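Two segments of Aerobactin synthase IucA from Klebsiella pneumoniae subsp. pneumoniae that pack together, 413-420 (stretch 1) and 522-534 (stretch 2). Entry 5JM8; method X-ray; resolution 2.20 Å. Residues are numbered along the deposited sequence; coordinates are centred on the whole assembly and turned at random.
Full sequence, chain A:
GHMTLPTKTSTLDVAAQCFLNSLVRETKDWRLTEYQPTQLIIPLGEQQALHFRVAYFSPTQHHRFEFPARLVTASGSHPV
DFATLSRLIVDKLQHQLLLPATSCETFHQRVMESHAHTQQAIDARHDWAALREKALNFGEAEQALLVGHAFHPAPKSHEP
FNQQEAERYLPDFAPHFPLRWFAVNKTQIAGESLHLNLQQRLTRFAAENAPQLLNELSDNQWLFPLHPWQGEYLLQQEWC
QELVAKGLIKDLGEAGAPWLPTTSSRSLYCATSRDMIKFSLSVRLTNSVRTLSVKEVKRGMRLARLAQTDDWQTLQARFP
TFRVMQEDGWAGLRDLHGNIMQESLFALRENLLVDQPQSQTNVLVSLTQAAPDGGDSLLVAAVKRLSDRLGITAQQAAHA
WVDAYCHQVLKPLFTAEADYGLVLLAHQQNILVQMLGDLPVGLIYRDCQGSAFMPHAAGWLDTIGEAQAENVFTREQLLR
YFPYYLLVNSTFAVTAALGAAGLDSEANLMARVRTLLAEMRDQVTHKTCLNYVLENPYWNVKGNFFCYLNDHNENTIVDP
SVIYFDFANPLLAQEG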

# COMPACT_ATOMS: atom_id res chain seq x y z
N LEU A 413 17.76 -26.67 -12.60
CA LEU A 413 18.64 -27.34 -11.65
C LEU A 413 19.35 -28.55 -12.25
O LEU A 413 20.54 -28.76 -12.01
N PHE A 414 18.62 -29.35 -13.04
CA PHE A 414 19.22 -30.49 -13.73
C PHE A 414 20.15 -30.04 -14.85
O PHE A 414 21.13 -30.71 -15.17
N THR A 415 19.83 -28.89 -15.45
CA THR A 415 20.62 -28.36 -16.56
C THR A 415 21.90 -27.69 -16.06
O THR A 415 22.94 -27.75 -16.71
N ALA A 416 21.81 -27.04 -14.90
CA ALA A 416 22.96 -26.38 -14.30
C ALA A 416 24.06 -27.39 -13.98
O ALA A 416 25.25 -27.09 -14.10
N GLU A 417 23.65 -28.59 -13.55
CA GLU A 417 24.60 -29.66 -13.26
C GLU A 417 25.13 -30.30 -14.54
O GLU A 417 26.33 -30.52 -14.69
N ALA A 418 24.22 -30.62 -15.46
CA ALA A 418 24.59 -31.35 -16.66
C ALA A 418 25.47 -30.52 -17.59
O ALA A 418 26.55 -30.95 -17.99
N ASP A 419 25.01 -29.32 -17.93
CA ASP A 419 25.68 -28.50 -18.94
C ASP A 419 26.85 -27.69 -18.39
O ASP A 419 27.80 -27.42 -19.12
N TYR A 420 26.79 -27.31 -17.11
CA TYR A 420 27.81 -26.43 -16.52
C TYR A 420 28.56 -27.06 -15.34
O TYR A 420 29.59 -26.55 -14.92
N ASP A 522 17.20 -35.47 -23.10
CA ASP A 522 17.58 -35.41 -24.51
C ASP A 522 18.27 -34.09 -24.87
O ASP A 522 18.94 -34.00 -25.90
N GLN A 523 18.06 -33.06 -24.05
CA GLN A 523 18.61 -31.73 -24.32
C GLN A 523 19.86 -31.34 -23.54
O GLN A 523 20.43 -30.27 -23.78
N VAL A 524 20.29 -32.18 -22.62
CA VAL A 524 21.48 -31.88 -21.82
C VAL A 524 22.72 -32.58 -22.35
O VAL A 524 22.63 -33.54 -23.12
N THR A 525 23.89 -32.10 -21.93
CA THR A 525 25.17 -32.64 -22.38
C THR A 525 25.50 -33.93 -21.62
O THR A 525 25.62 -35.00 -22.22
N HIS A 526 25.65 -33.81 -20.30
CA HIS A 526 25.92 -34.96 -19.45
C HIS A 526 24.62 -35.57 -18.95
O HIS A 526 24.00 -35.05 -18.02
N LYS A 527 24.23 -36.69 -19.54
CA LYS A 527 22.97 -37.34 -19.21
C LYS A 527 23.08 -38.21 -17.96
O LYS A 527 22.11 -38.84 -17.55
N THR A 528 24.27 -38.20 -17.35
CA THR A 528 24.59 -39.07 -16.22
C THR A 528 23.52 -39.10 -15.14
O THR A 528 23.12 -40.17 -14.67
N CYS A 529 23.05 -37.92 -14.75
CA CYS A 529 22.14 -37.78 -13.62
C CYS A 529 20.70 -38.17 -13.94
O CYS A 529 20.04 -38.83 -13.14
N LEU A 530 20.21 -37.77 -15.11
CA LEU A 530 18.84 -38.06 -15.50
C LEU A 530 18.66 -39.52 -15.92
O LEU A 530 17.57 -40.08 -15.78
N ASN A 531 19.73 -40.13 -16.44
CA ASN A 531 19.73 -41.57 -16.67
C ASN A 531 19.44 -42.31 -15.37
O ASN A 531 18.54 -43.15 -15.30
N TYR A 532 20.21 -41.97 -14.34
CA TYR A 532 20.10 -42.60 -13.03
C TYR A 532 18.69 -42.48 -12.47
O TYR A 532 18.09 -43.47 -12.05
N VAL A 533 18.16 -41.26 -12.49
CA VAL A 533 16.81 -40.97 -12.02
C VAL A 533 15.77 -41.85 -12.71
O VAL A 533 14.92 -42.45 -12.06
N LEU A 534 15.84 -41.90 -14.04
CA LEU A 534 14.79 -42.53 -14.84
C LEU A 534 14.91 -44.05 -14.95
O LEU A 534 13.92 -44.73 -15.24

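Between the two stretches 463 Å² is buried, and the backbones come nearest where the CA atoms of Ala418 and His526 lie 4.8 Å apart. The CA-to-CB bond of Ala418 points toward stretch 2, and Ala418 CB lies 3.6 Å from CB of Val524 (m).

Farther along, the CA atoms of Phe414 and Leu530 are 7.8 Å apart, and the Phe414 ring lies between the backbones; helices 413-420 and 528-534 run at 130° between N-to-C directions, their axes 10.3 Å apart at closest. The Phe414 CA-to-CB bond points toward stretch 2, and chi1 of -82° (m) with chi2 of -75° orient the ring so that one face lies under Leu530 CD2. Leu530 is m, t, its CA-to-CB bond sideways while its end comes nearer; Leu530 CD2 is 3.6 Å from the Phe414 ring centroid and 24° off the normal, a CH-pi contact. Cys529 (t) instead brings SG to the ring edge, 3.9 Å from Phe414 CE1.

Asp419 starts sideways, but chi1 of -67° (m) and chi2 of -2° carry its carboxylate nearer. Asp419 OD1 accepts two hydrogen bonds, from Thr525 N (2.9 Å, 162°) and from Thr525 OG1 (3.2 Å), the latter reached with chi1 at -48° (m). His526 (m) gives a weak bond from ND1 to Ala418 O, 3.0 Å at 127°.

Glu417 (t, m) likewise turns its end inward: one water donates to Glu417 OE1 (2.8 Å) and His526 O (2.9 Å) and accepts from Cys529 N (2.7 Å), joining carboxylate to backbone.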

# COMPACT_ATOMS: atom_id res chain seq x y z
CB LEU A 413 17.84 -27.77 -10.42
CG LEU A 413 17.34 -26.62 -9.53
CD1 LEU A 413 16.34 -27.14 -8.51
CD2 LEU A 413 18.49 -25.91 -8.84
CB PHE A 414 18.14 -31.41 -14.30
CG PHE A 414 17.54 -32.36 -13.31
CD1 PHE A 414 18.25 -33.48 -12.88
CD2 PHE A 414 16.27 -32.16 -12.81
CE1 PHE A 414 17.70 -34.36 -11.98
CE2 PHE A 414 15.71 -33.04 -11.90
CZ PHE A 414 16.42 -34.14 -11.49
CB THR A 415 19.82 -27.33 -17.39
OG1 THR A 415 18.64 -27.96 -17.92
CG2 THR A 415 20.65 -26.79 -18.53
CB ALA A 416 22.55 -25.63 -13.05
CB GLU A 417 23.95 -30.72 -12.38
CG GLU A 417 24.86 -31.90 -12.02
CD GLU A 417 25.01 -32.92 -13.14
OE1 GLU A 417 23.99 -33.27 -13.76
OE2 GLU A 417 26.15 -33.36 -13.40
CB ALA A 418 23.35 -31.82 -17.39
CB ASP A 419 24.67 -27.56 -19.60
CG ASP A 419 23.64 -28.31 -20.44
OD1 ASP A 419 23.73 -29.55 -20.54
OD2 ASP A 419 22.74 -27.65 -21.00
CB TYR A 420 27.18 -25.11 -16.07
CG TYR A 420 26.51 -24.33 -17.18
CD1 TYR A 420 25.23 -24.66 -17.62
CD2 TYR A 420 27.15 -23.26 -17.78
CE1 TYR A 420 24.62 -23.95 -18.63
CE2 TYR A 420 26.54 -22.54 -18.79
CZ TYR A 420 25.28 -22.89 -19.22
OH TYR A 420 24.67 -22.18 -20.22
CB ASP A 522 16.34 -35.61 -25.39
CG ASP A 522 15.74 -37.00 -25.27
OD1 ASP A 522 16.42 -37.91 -24.74
OD2 ASP A 522 14.59 -37.19 -25.71
CB GLN A 523 17.53 -30.67 -24.08
CG GLN A 523 16.41 -30.69 -25.10
CD GLN A 523 16.87 -30.25 -26.48
OE1 GLN A 523 17.05 -29.06 -26.73
NE2 GLN A 523 17.05 -31.21 -27.38
CB VAL A 524 21.29 -32.27 -20.34
CG1 VAL A 524 20.15 -31.46 -19.73
CG2 VAL A 524 21.02 -33.76 -20.19
CB THR A 525 26.30 -31.62 -22.18
OG1 THR A 525 25.90 -30.35 -22.69
CG2 THR A 525 27.56 -32.08 -22.89
CB HIS A 526 26.81 -34.56 -18.28
CG HIS A 526 28.18 -34.12 -18.68
ND1 HIS A 526 28.43 -32.90 -19.26
CD2 HIS A 526 29.38 -34.74 -18.58
CE1 HIS A 526 29.72 -32.78 -19.51
NE2 HIS A 526 30.32 -33.88 -19.10
CB LYS A 527 22.50 -38.19 -20.39
CG LYS A 527 22.28 -37.39 -21.66
CD LYS A 527 21.95 -38.28 -22.85
CE LYS A 527 21.81 -37.46 -24.13
NZ LYS A 527 20.75 -36.42 -24.03
CB THR A 528 25.92 -38.64 -15.56
OG1 THR A 528 26.97 -38.65 -16.54
CG2 THR A 528 26.29 -39.57 -14.41
CB CYS A 529 22.17 -36.34 -13.12
SG CYS A 529 21.18 -36.06 -11.64
CB LEU A 530 18.41 -37.13 -16.63
CG LEU A 530 18.26 -35.67 -16.20
CD1 LEU A 530 18.13 -34.75 -17.40
CD2 LEU A 530 17.06 -35.50 -15.27
CB ASN A 531 21.08 -42.04 -17.23
CG ASN A 531 21.28 -41.70 -18.70
OD1 ASN A 531 20.31 -41.54 -19.44
ND2 ASN A 531 22.53 -41.63 -19.12
CB TYR A 532 21.10 -41.96 -12.06
CG TYR A 532 21.15 -42.60 -10.69
CD1 TYR A 532 21.85 -43.78 -10.48
CD2 TYR A 532 20.52 -42.01 -9.59
CE1 TYR A 532 21.91 -44.37 -9.23
CE2 TYR A 532 20.58 -42.59 -8.34
CZ TYR A 532 21.27 -43.76 -8.16
OH TYR A 532 21.33 -44.34 -6.92
CB VAL A 533 16.45 -39.49 -12.25
CG1 VAL A 533 14.95 -39.25 -12.03
CG2 VAL A 533 17.27 -38.59 -11.34
CB LEU A 534 14.80 -41.93 -16.24
CG LEU A 534 14.32 -40.49 -16.35
CD1 LEU A 534 14.76 -39.90 -17.67
CD2 LEU A 534 12.81 -40.42 -16.22
O HOH W 1 24.40 -35.64 -15.18